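Local structure of bacillaene synthase decarboxylase PksI (Bacillus subtilis, 4Q1K) at residues T43-F48 against T75-Y80; G132-I137 against T162-K167. The protein catalyses decarboxylation of a 3-methylglutaconyl group tethered to PksL into a 3-methylcrotonyl group during biosynthesis of the antibiotic bacillaene. The protein carries 1 engineered substitution. All coordinates share one frame; numbering follows the deposited sequence.

In the fold
Going from the N terminus, residues 43-48 leave the sheet after strand 34-39. The chain runs through helix 50-65 and strand 71-75, and contact 1 then closes this beta-alpha-beta unit by joining the loops that follow two neighbouring parallel strands. Contact 2 opens only afterwards, at the end of helix 127-133, and closes when helix 161-169 returns to it, so the two loops follow in series and neither nest nor cross. The centres of contacts 1 and 2 lie about 20 Å apart, and the two do not touch. Contact 1 ties loops beside the main sheet, whereas contact 2 sets the end of helix 127-133 and the loop after it against helix 161-169, deep in the same enoyl-CoA hydratase/isomerase fold.

Contact 1 (T43-F48 against T75-Y80); sequences THKNAF and TGYDNY
The carbonyl oxygen of Tyr80, whose ring packs on Lys45, is held by two donors: Gln121 NE2 and, weakly, Tyr77 N, 3.1 Å from Tyr80 O. In return Tyr80 N donates to Tyr77 O at 2.9 Å, closing a type II' turn that sets both tyrosine side chains beside 43-48. Lys45 CB lies over the centre of the Tyr80 ring, 3.8 Å from the centroid and 6° off the normal, a CH-pi contact. The lysine chain then bends at chi2 and chi3, bringing Lys45 CE to 3.3 Å from Tyr80 OH; a long aliphatic stem with a charged end suits this exposed margin. The two loops follow parallel, adjacent strands, 34-39 and 71-75, linked through helix 50-65 in a beta-alpha-beta crossover of the crotonase-like fold. Lys45 and Asn46 form the corners of a type I' turn, both with left-handed backbone angles that asparagine adopts readily, and Ala47 N to His44 O, 2.8 Å, closes it. The Asn46 and Tyr77 side chains run antiparallel past one another, the amide plane turned 82° from the ring and Asn46 CG in the ring plane at the edge, 3.7 Å from Tyr77 CE2. With CG set between backbone N and carbonyl carbon (chi1 73°), Tyr77 extends to Lys45, its OH 3.3 Å from Lys45 CA. Ser83 OG hydrogen-bonds Lys45 O, and His123 meets the Tyr80 ring edge-to-face.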
loop_
_atom_site.group_PDB
_atom_site.type_symbol
_atom_site.label_atom_id
_atom_site.label_comp_id
_atom_site.label_asym_id
_atom_site.label_seq_id
_atom_site.Cartn_x
_atom_site.Cartn_y
_atom_site.Cartn_z
ATOM N N THR B 43 29.900 -22.264 0.539
ATOM C CA THR B 43 29.644 -23.457 1.342
ATOM C C THR B 43 28.219 -23.449 1.860
ATOM O O THR B 43 27.534 -24.465 1.748
ATOM C CB THR B 43 30.528 -23.531 2.583
ATOM O OG1 THR B 43 31.853 -23.546 2.135
ATOM C CG2 THR B 43 30.286 -24.852 3.359
ATOM N N HIS B 44 27.746 -22.322 2.399
ATOM C CA HIS B 44 26.400 -22.284 2.937
ATOM C C HIS B 44 25.333 -21.626 2.055
ATOM O O HIS B 44 24.251 -21.287 2.543
ATOM C CB HIS B 44 26.396 -21.593 4.249
ATOM C CG HIS B 44 27.252 -22.273 5.270
ATOM N ND1 HIS B 44 28.631 -22.156 5.278
ATOM C CD2 HIS B 44 26.927 -23.077 6.321
ATOM C CE1 HIS B 44 29.124 -22.862 6.288
ATOM N NE2 HIS B 44 28.117 -23.431 6.934
ATOM N N LYS B 45 25.636 -21.388 0.781
ATOM C CA LYS B 45 24.673 -20.696 -0.112
ATOM C C LYS B 45 24.175 -19.399 0.520
ATOM O O LYS B 45 22.974 -19.046 0.451
ATOM C CB LYS B 45 23.516 -21.639 -0.434
ATOM C CG LYS B 45 24.029 -22.907 -1.120
ATOM C CD LYS B 45 23.246 -24.097 -0.614
ATOM C CE LYS B 45 22.355 -24.655 -1.701
ATOM N NZ LYS B 45 23.168 -25.568 -2.558
ATOM N N ASN B 46 25.090 -18.646 1.153
ATOM C CA ASN B 46 24.678 -17.382 1.808
ATOM C C ASN B 46 23.665 -17.518 2.914
ATOM O O ASN B 46 22.971 -16.563 3.278
ATOM C CB ASN B 46 24.240 -16.321 0.750
ATOM C CG ASN B 46 25.404 -15.683 0.043
ATOM O OD1 ASN B 46 25.207 -14.875 -0.905
ATOM N ND2 ASN B 46 26.625 -16.047 0.435
ATOM N N ALA B 47 23.558 -18.731 3.513
ATOM C CA ALA B 47 22.812 -18.821 4.756
ATOM C C ALA B 47 23.720 -18.178 5.834
ATOM O O ALA B 47 24.951 -18.015 5.577
ATOM C CB ALA B 47 22.447 -20.262 5.093
ATOM N N PHE B 48 23.088 -17.796 6.955
ATOM C CA PHE B 48 23.707 -17.032 8.035
ATOM C C PHE B 48 24.590 -17.926 8.875
ATOM O O PHE B 48 24.312 -18.178 10.088
ATOM C CB PHE B 48 22.605 -16.363 8.898
ATOM C CG PHE B 48 21.888 -15.218 8.210
ATOM C CD1 PHE B 48 22.559 -14.314 7.397
ATOM C CD2 PHE B 48 20.540 -15.020 8.449
ATOM C CE1 PHE B 48 21.865 -13.224 6.853
ATOM C CE2 PHE B 48 19.811 -13.945 7.870
ATOM C CZ PHE B 48 20.465 -13.077 7.050
ATOM N N THR B 75 24.621 -7.463 -2.108
ATOM C CA THR B 75 24.232 -8.452 -3.154
ATOM C C THR B 75 24.837 -9.783 -2.837
ATOM O O THR B 75 25.705 -9.866 -1.911
ATOM C CB THR B 75 24.712 -7.976 -4.566
ATOM O OG1 THR B 75 24.032 -8.733 -5.606
ATOM C CG2 THR B 75 26.299 -8.078 -4.760
ATOM N N GLY B 76 24.475 -10.814 -3.608
ATOM C CA GLY B 76 24.945 -12.195 -3.335
ATOM C C GLY B 76 25.941 -12.653 -4.396
ATOM O O GLY B 76 26.638 -11.829 -5.007
ATOM N N TYR B 77 26.017 -13.967 -4.637
ATOM C CA TYR B 77 26.834 -14.492 -5.693
ATOM C C TYR B 77 25.959 -15.452 -6.502
ATOM O O TYR B 77 25.055 -16.102 -5.924
ATOM C CB TYR B 77 28.126 -15.208 -5.121
ATOM C CG TYR B 77 27.723 -16.548 -4.495
ATOM C CD1 TYR B 77 27.836 -17.755 -5.238
ATOM C CD2 TYR B 77 27.176 -16.596 -3.216
ATOM C CE1 TYR B 77 27.417 -18.981 -4.708
ATOM C CE2 TYR B 77 26.718 -17.815 -2.688
ATOM C CZ TYR B 77 26.841 -18.977 -3.448
ATOM O OH TYR B 77 26.392 -20.176 -2.916
ATOM N N ASP B 78 26.273 -15.543 -7.803
ATOM C CA ASP B 78 25.608 -16.523 -8.711
ATOM C C ASP B 78 24.105 -16.479 -8.489
ATOM O O ASP B 78 23.492 -15.413 -8.610
ATOM C CB ASP B 78 26.169 -17.948 -8.475
ATOM C CG ASP B 78 27.627 -18.082 -8.980
ATOM O OD1 ASP B 78 28.123 -17.144 -9.668
ATOM O OD2 ASP B 78 28.258 -19.103 -8.655
ATOM N N ASN B 79 23.505 -17.612 -8.139
ATOM C CA ASN B 79 22.067 -17.693 -7.932
ATOM C C ASN B 79 21.495 -17.460 -6.507
ATOM O O ASN B 79 20.325 -17.744 -6.256
ATOM C CB ASN B 79 21.545 -19.036 -8.550
ATOM C CG ASN B 79 22.187 -20.247 -7.893
ATOM O OD1 ASN B 79 23.329 -20.155 -7.351
ATOM N ND2 ASN B 79 21.478 -21.384 -7.887
ATOM N N TYR B 80 22.278 -16.964 -5.535
ATOM C CA TYR B 80 21.825 -16.818 -4.147
ATOM C C TYR B 80 22.037 -15.364 -3.703
ATOM O O TYR B 80 23.156 -14.848 -3.755
ATOM C CB TYR B 80 22.719 -17.704 -3.219
ATOM C CG TYR B 80 22.145 -19.151 -3.275
ATOM C CD1 TYR B 80 21.008 -19.461 -2.535
ATOM C CD2 TYR B 80 22.619 -20.082 -4.188
ATOM C CE1 TYR B 80 20.407 -20.718 -2.619
ATOM C CE2 TYR B 80 22.041 -21.370 -4.276
ATOM C CZ TYR B 80 20.942 -21.660 -3.485
ATOM O OH TYR B 80 20.272 -22.880 -3.509
#

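Contact 2 (G132-I137 against T162-K167); sequences GLFADI and TFIVPK
Ile164 lies spread over one face of the Phe134 ring. Its CG1 sits above the ring centre, 3.7 Å from the centroid and 8° off the normal, a CH-pi contact. The other carbons fan out over the rim: Ile164 CB is 3.6 Å from Phe134 CZ, while CD1 rests near Phe134 CD1 and CG2 near Phe134 CE2. With CG1 roughly opposite the backbone N (chi1 -159°), that branch reaches the ring centre, and the turn at chi2 lays CD1 on the rim. A beta-branched residue suits the place because it offers two branches to a flat surface. Farther along the ring, Phe134 CE1 lies a looser 4.5 Å from Phe163 CD2, near the plane of the Phe163 ring at its edge.

Leu133 flanks the isoleucine. Its carbonyl oxygen, Leu133 O, lies 3.5 Å from Ile164 CG1 and accepts a hydrogen bond from Lys168 NZ, so this buried polar atom has a partner amid apolar carbon. Where the leucine and Val165 side chains run obliquely across each other, Leu133 CD1 comes to 3.7 Å from Val165 CG2. Val165 also packs on helix 171-180, and Phe134 on Leu238 of helix 220-252.

Helix 161-169 kinks at Pro166, whose N has no hydrogen to give to the preceding turn. Thr162 OG1 hydrogen-bonds His229 of a neighbouring subunit, placing the helix beside the trimer interface. Helix 127-133 lies in the connection between parallel strands 116-120 and 137-141, which also includes the short strand 123-125; the C-terminal end of this crossover helix and the loop leaving it are covered by the later helix 161-169 of the crotonase-like fold.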
loop_
_atom_site.group_PDB
_atom_site.type_symbol
_atom_site.label_atom_id
_atom_site.label_comp_id
_atom_site.label_asym_id
_atom_site.label_seq_id
_atom_site.Cartn_x
_atom_site.Cartn_y
_atom_site.Cartn_z
ATOM N N GLY B 132 17.114 -8.270 3.264
ATOM C CA GLY B 132 17.123 -7.466 2.055
ATOM C C GLY B 132 15.991 -6.453 2.053
ATOM O O GLY B 132 16.181 -5.348 1.604
ATOM N N LEU B 133 14.853 -6.814 2.624
ATOM C CA LEU B 133 13.668 -5.913 2.602
ATOM C C LEU B 133 13.872 -4.685 3.459
ATOM O O LEU B 133 13.138 -3.667 3.304
ATOM C CB LEU B 133 12.389 -6.648 3.097
ATOM C CG LEU B 133 11.980 -7.796 2.204
ATOM C CD1 LEU B 133 10.760 -8.456 2.894
ATOM C CD2 LEU B 133 11.562 -7.260 0.810
ATOM N N PHE B 134 14.819 -4.696 4.431
ATOM C CA PHE B 134 15.097 -3.488 5.174
ATOM C C PHE B 134 15.950 -2.487 4.455
ATOM O O PHE B 134 16.170 -1.384 4.948
ATOM C CB PHE B 134 15.837 -3.853 6.447
ATOM C CG PHE B 134 14.899 -4.283 7.582
ATOM C CD1 PHE B 134 14.218 -3.310 8.342
ATOM C CD2 PHE B 134 14.688 -5.646 7.874
ATOM C CE1 PHE B 134 13.325 -3.673 9.367
ATOM C CE2 PHE B 134 13.878 -6.020 8.935
ATOM C CZ PHE B 134 13.165 -5.023 9.667
ATOM N N ALA B 135 16.444 -2.838 3.273
ATOM C CA ALA B 135 17.202 -1.840 2.417
ATOM C C ALA B 135 16.211 -0.822 1.832
ATOM O O ALA B 135 15.001 -0.999 1.855
ATOM C CB ALA B 135 17.896 -2.574 1.264
ATOM N N ASP B 136 16.728 0.379 1.466
ATOM C CA ASP B 136 15.855 1.504 1.113
ATOM C C ASP B 136 15.339 1.251 -0.305
ATOM O O ASP B 136 14.266 1.686 -0.654
ATOM C CB ASP B 136 16.780 2.739 1.056
ATOM C CG ASP B 136 17.426 2.978 2.427
ATOM O OD1 ASP B 136 16.641 3.284 3.393
ATOM O OD2 ASP B 136 18.602 2.606 2.619
ATOM N N ILE B 137 16.133 0.525 -1.097
ATOM C CA ILE B 137 15.725 0.176 -2.492
ATOM C C ILE B 137 15.892 -1.300 -2.688
ATOM O O ILE B 137 17.002 -1.831 -2.351
ATOM C CB ILE B 137 16.553 0.924 -3.530
ATOM C CG1 ILE B 137 16.126 2.398 -3.448
ATOM C CG2 ILE B 137 16.111 0.456 -4.951
ATOM C CD1 ILE B 137 17.117 3.358 -4.093
ATOM N N THR B 162 7.517 -9.512 10.527
ATOM C CA THR B 162 6.059 -9.107 10.557
ATOM C C THR B 162 5.881 -7.603 10.517
ATOM O O THR B 162 4.762 -7.098 10.315
ATOM C CB THR B 162 5.363 -9.637 11.869
ATOM O OG1 THR B 162 5.966 -8.969 13.024
ATOM C CG2 THR B 162 5.607 -11.165 12.001
ATOM N N PHE B 163 6.974 -6.854 10.621
ATOM C CA PHE B 163 6.862 -5.385 10.476
ATOM C C PHE B 163 7.281 -5.020 9.028
ATOM O O PHE B 163 6.567 -4.283 8.328
ATOM C CB PHE B 163 7.839 -4.770 11.479
ATOM C CG PHE B 163 7.990 -3.285 11.289
ATOM C CD1 PHE B 163 6.940 -2.457 11.648
ATOM C CD2 PHE B 163 9.117 -2.750 10.660
ATOM C CE1 PHE B 163 7.043 -1.068 11.499
ATOM C CE2 PHE B 163 9.184 -1.360 10.438
ATOM C CZ PHE B 163 8.125 -0.523 10.857
ATOM N N ILE B 164 8.433 -5.560 8.541
ATOM C CA ILE B 164 9.005 -5.040 7.262
ATOM C C ILE B 164 8.285 -5.589 6.039
ATOM O O ILE B 164 8.218 -4.927 4.985
ATOM C CB ILE B 164 10.535 -5.249 7.217
ATOM C CG1 ILE B 164 11.222 -4.274 6.186
ATOM C CG2 ILE B 164 10.816 -6.694 6.869
ATOM C CD1 ILE B 164 11.043 -2.772 6.463
ATOM N N VAL B 165 7.722 -6.789 6.157
ATOM C CA VAL B 165 6.976 -7.316 5.002
ATOM C C VAL B 165 5.687 -6.471 4.661
ATOM O O VAL B 165 5.555 -6.080 3.536
ATOM C CB VAL B 165 6.771 -8.879 5.110
ATOM C CG1 VAL B 165 5.935 -9.370 3.872
ATOM C CG2 VAL B 165 8.154 -9.635 5.205
ATOM N N PRO B 166 4.793 -6.205 5.629
ATOM C CA PRO B 166 3.676 -5.315 5.366
ATOM C C PRO B 166 4.211 -3.921 4.971
ATOM O O PRO B 166 3.623 -3.251 4.143
ATOM C CB PRO B 166 2.923 -5.243 6.700
ATOM C CG PRO B 166 3.441 -6.389 7.569
ATOM C CD PRO B 166 4.793 -6.791 6.999
ATOM N N LYS B 167 5.251 -3.433 5.685
ATOM C CA LYS B 167 5.714 -2.048 5.343
ATOM C C LYS B 167 6.124 -1.942 3.814
ATOM O O LYS B 167 5.898 -0.914 3.179
ATOM C CB LYS B 167 6.949 -1.813 6.255
ATOM C CG LYS B 167 7.579 -0.429 6.069
ATOM C CD LYS B 167 6.562 0.667 6.163
ATOM C CE LYS B 167 5.968 0.811 7.544
ATOM N NZ LYS B 167 5.342 2.172 7.722
#